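Chlorite dismutase (Nitrobacter winogradskyi, PDB 3QPI) uses heme to break chlorite down to chloride and molecular oxygen. Local coordinates at residues E25-A30 and R173-R178. Sequence-based numbering, arbitrary orientation.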
ATOM      1  N   GLU A  25      -2.237 -15.099   6.735  1.00 40.80           N
ATOM      2  CA  GLU A  25      -2.780 -15.801   5.589  1.00 39.26           C
ATOM      3  C   GLU A  25      -2.617 -14.997   4.292  1.00 36.54           C
ATOM      4  O   GLU A  25      -2.847 -13.797   4.247  1.00 32.39           O
ATOM      5  CB  GLU A  25      -4.244 -16.110   5.868  1.00 41.76           C
ATOM      6  CG  GLU A  25      -4.948 -16.894   4.797  1.00 49.36           C
ATOM      7  CD  GLU A  25      -6.424 -17.065   5.128  1.00 57.34           C
ATOM      8  OE1 GLU A  25      -7.236 -17.254   4.196  1.00 59.22           O
ATOM      9  OE2 GLU A  25      -6.772 -16.995   6.330  1.00 58.89           O
ATOM     10  N   SER A  26      -2.208 -15.687   3.239  1.00 35.90           N
ATOM     11  CA  SER A  26      -1.974 -15.077   1.944  1.00 33.64           C
ATOM     12  C   SER A  26      -3.280 -15.021   1.158  1.00 34.52           C
ATOM     13  O   SER A  26      -4.368 -15.085   1.728  1.00 34.20           O
ATOM     14  CB  SER A  26      -0.910 -15.887   1.199  1.00 33.90           C
ATOM     15  OG  SER A  26      -0.481 -15.245   0.012  1.00 34.88           O
ATOM     16  N   LEU A  27      -3.181 -14.882  -0.154  1.00 36.06           N
ATOM     17  CA  LEU A  27      -4.365 -14.856  -0.997  1.00 35.03           C
ATOM     18  C   LEU A  27      -4.179 -15.830  -2.130  1.00 36.54           C
ATOM     19  O   LEU A  27      -3.050 -16.148  -2.515  1.00 36.06           O
ATOM     20  CB  LEU A  27      -4.607 -13.465  -1.567  1.00 30.32           C
ATOM     21  CG  LEU A  27      -4.965 -12.405  -0.540  1.00 34.03           C
ATOM     22  CD1 LEU A  27      -4.785 -11.003  -1.140  1.00 31.10           C
ATOM     23  CD2 LEU A  27      -6.378 -12.627  -0.028  1.00 36.88           C
ATOM     24  N   MET A  28      -5.299 -16.293  -2.665  1.00 41.19           N
ATOM     25  CA  MET A  28      -5.300 -17.259  -3.744  1.00 46.35           C
ATOM     26  C   MET A  28      -4.669 -16.662  -5.002  1.00 42.27           C
ATOM     27  O   MET A  28      -4.679 -15.444  -5.198  1.00 37.14           O
ATOM     28  CB  MET A  28      -6.745 -17.669  -4.012  1.00 52.53           C
ATOM     29  CG  MET A  28      -6.949 -18.614  -5.178  1.00 58.82           C
ATOM     30  SD  MET A  28      -8.706 -19.002  -5.414  1.00 70.94           S
ATOM     31  CE  MET A  28      -9.220 -19.355  -3.727  1.00 66.19           C
ATOM     32  N   ALA A  29      -4.111 -17.525  -5.845  1.00 47.52           N
ATOM     33  CA  ALA A  29      -3.530 -17.105  -7.126  1.00 46.88           C
ATOM     34  C   ALA A  29      -4.604 -16.611  -8.101  1.00 43.83           C
ATOM     35  O   ALA A  29      -5.722 -17.121  -8.120  1.00 43.90           O
ATOM     36  CB  ALA A  29      -2.759 -18.255  -7.758  1.00 45.63           C
ATOM     37  N   ALA A  30      -4.254 -15.607  -8.902  1.00 33.22           N
ATOM     38  CA  ALA A  30      -5.125 -15.138  -9.976  1.00 34.94           C
ATOM     39  C   ALA A  30      -4.244 -14.583 -11.089  1.00 32.11           C
ATOM     40  O   ALA A  30      -3.078 -14.295 -10.841  1.00 33.80           O
ATOM     41  CB  ALA A  30      -6.100 -14.071  -9.463  1.00 29.87           C
ATOM     42  N   ARG A 173      -1.220  -9.093   9.455  1.00 31.53           N
ATOM     43  CA  ARG A 173      -1.448  -9.757   8.186  1.00 32.20           C
ATOM     44  C   ARG A 173      -0.993  -8.849   7.051  1.00 33.86           C
ATOM     45  O   ARG A 173      -1.244  -7.649   7.073  1.00 33.72           O
ATOM     46  CB  ARG A 173      -2.912 -10.161   8.009  1.00 32.73           C
ATOM     47  CG  ARG A 173      -3.155 -11.047   6.794  1.00 32.37           C
ATOM     48  CD  ARG A 173      -4.626 -11.469   6.634  1.00 32.86           C
ATOM     49  NE  ARG A 173      -4.791 -12.320   5.449  1.00 34.59           N
ATOM     50  CZ  ARG A 173      -5.946 -12.567   4.825  1.00 35.69           C
ATOM     51  NH1 ARG A 173      -7.082 -12.045   5.272  1.00 33.79           N
ATOM     52  NH2 ARG A 173      -5.964 -13.348   3.740  1.00 35.42           N
ATOM     53  N   GLU A 174      -0.336  -9.442   6.055  1.00 30.34           N
ATOM     54  CA  GLU A 174       0.245  -8.695   4.961  1.00 28.54           C
ATOM     55  C   GLU A 174       0.537  -9.630   3.807  1.00 28.98           C
ATOM     56  O   GLU A 174       1.080 -10.712   3.999  1.00 28.34           O
ATOM     57  CB  GLU A 174       1.540  -8.020   5.421  1.00 28.57           C
ATOM     58  CG  GLU A 174       2.259  -7.216   4.362  1.00 26.96           C
ATOM     59  CD  GLU A 174       3.375  -6.391   4.954  1.00 30.13           C
ATOM     60  OE1 GLU A 174       3.849  -6.751   6.045  1.00 29.97           O
ATOM     61  OE2 GLU A 174       3.763  -5.369   4.366  1.00 31.54           O
ATOM     62  N   VAL A 175       0.178  -9.211   2.600  1.00 28.89           N
ATOM     63  CA  VAL A 175       0.373 -10.052   1.438  1.00 30.69           C
ATOM     64  C   VAL A 175       1.079  -9.233   0.367  1.00 31.36           C
ATOM     65  O   VAL A 175       0.827  -8.038   0.219  1.00 29.59           O
ATOM     66  CB  VAL A 175      -0.968 -10.584   0.887  1.00 33.42           C
ATOM     67  CG1 VAL A 175      -0.725 -11.553  -0.285  1.00 30.90           C
ATOM     68  CG2 VAL A 175      -1.784 -11.249   2.005  1.00 31.61           C
ATOM     69  N   ASP A 176       1.973  -9.887  -0.358  1.00 30.12           N
ATOM     70  CA  ASP A 176       2.719  -9.250  -1.421  1.00 32.34           C
ATOM     71  C   ASP A 176       2.131  -9.612  -2.805  1.00 33.87           C
ATOM     72  O   ASP A 176       2.262 -10.750  -3.275  1.00 33.00           O
ATOM     73  CB  ASP A 176       4.194  -9.676  -1.333  1.00 32.00           C
ATOM     74  CG  ASP A 176       5.074  -8.607  -0.707  1.00 32.63           C
ATOM     75  OD1 ASP A 176       4.647  -7.437  -0.626  1.00 31.34           O
ATOM     76  OD2 ASP A 176       6.202  -8.935  -0.294  1.00 35.13           O
ATOM     77  N   ILE A 177       1.460  -8.652  -3.441  1.00 28.53           N
ATOM     78  CA  ILE A 177       1.004  -8.824  -4.823  1.00 26.85           C
ATOM     79  C   ILE A 177       1.810  -7.927  -5.761  1.00 27.60           C
ATOM     80  O   ILE A 177       1.953  -6.728  -5.503  1.00 25.62           O
ATOM     81  CB  ILE A 177      -0.500  -8.512  -4.946  1.00 28.39           C
ATOM     82  CG1 ILE A 177      -1.292  -9.362  -3.944  1.00 25.75           C
ATOM     83  CG2 ILE A 177      -0.992  -8.785  -6.373  1.00 29.50           C
ATOM     84  CD1 ILE A 177      -2.708  -8.962  -3.800  1.00 28.08           C
ATOM     85  N   ARG A 178       2.359  -8.500  -6.833  1.00 25.42           N
ATOM     86  CA  ARG A 178       3.090  -7.692  -7.810  1.00 29.00           C
ATOM     87  C   ARG A 178       2.450  -7.769  -9.191  1.00 29.29           C
ATOM     88  O   ARG A 178       2.002  -8.833  -9.614  1.00 28.25           O
ATOM     89  CB  ARG A 178       4.569  -8.116  -7.901  1.00 27.18           C
ATOM     90  CG  ARG A 178       5.342  -7.951  -6.591  1.00 28.45           C
ATOM     91  CD  ARG A 178       5.431  -6.482  -6.148  1.00 26.77           C
ATOM     92  NE  ARG A 178       6.191  -6.345  -4.907  1.00 26.90           N
ATOM     93  CZ  ARG A 178       5.664  -6.369  -3.679  1.00 27.31           C
ATOM     94  NH1 ARG A 178       4.349  -6.520  -3.492  1.00 25.35           N
ATOM     95  NH2 ARG A 178       6.469  -6.255  -2.623  1.00 29.75           N
TER
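Two consecutive carbonyls of the loop 25-30 converge on a single guanidinium, that of R173 on the strand running through 173-178. The arginine leaves its strand toward the loop with CG anti to the backbone N (chi1 -171°) and stays extended to NE, so its flat end turns its edge to the loop backbone. NE gives the straightest bond, 2.7 Å to O of E25 with an N-H...O angle of 165°. NH2 reaches O of S26 at 3.1 Å, less straight, and adds a weak bond to O of E25. Both oxygens lie in the guanidinium plane, although each donor stands above its carbonyl plane. E25 and S26 lie in irregular backbone, and an extended arginine can serve both their carbonyls from one edge. The carboxylate of E25 runs alongside, its OE1 4.1 Å from NH2 of R173 but well out of plane, so it can contribute charge attraction but receives no N-H from it. A leucine in place of R173 has no N-H to offer these carbonyls, and would probably leave the loop less firmly held to the strand.

V175, a branched residue well suited to a strand, packs methyls against polar atoms, CG2 3.6 Å from O of E25 and CG1 against OG of S26. The apolar part is L27, whose CD1 lies 4.2 Å from CG1 of V175 and 3.9 Å from CD1 of I177.

R178 NH1 bonds to O of I177, R178 also forms a salt bridge with D176 through weak hydrogen bonds, and E174 and D176 each form one with R163 of helix 152-163. The loop leads from strand 14-23 to strand 32-37 over one face of the antiparallel sheet, characteristic of the dimeric alpha/beta barrel clan, where W50 and L52 of strand 50-54 also touch L27, while helix 152-163 packs on the other face.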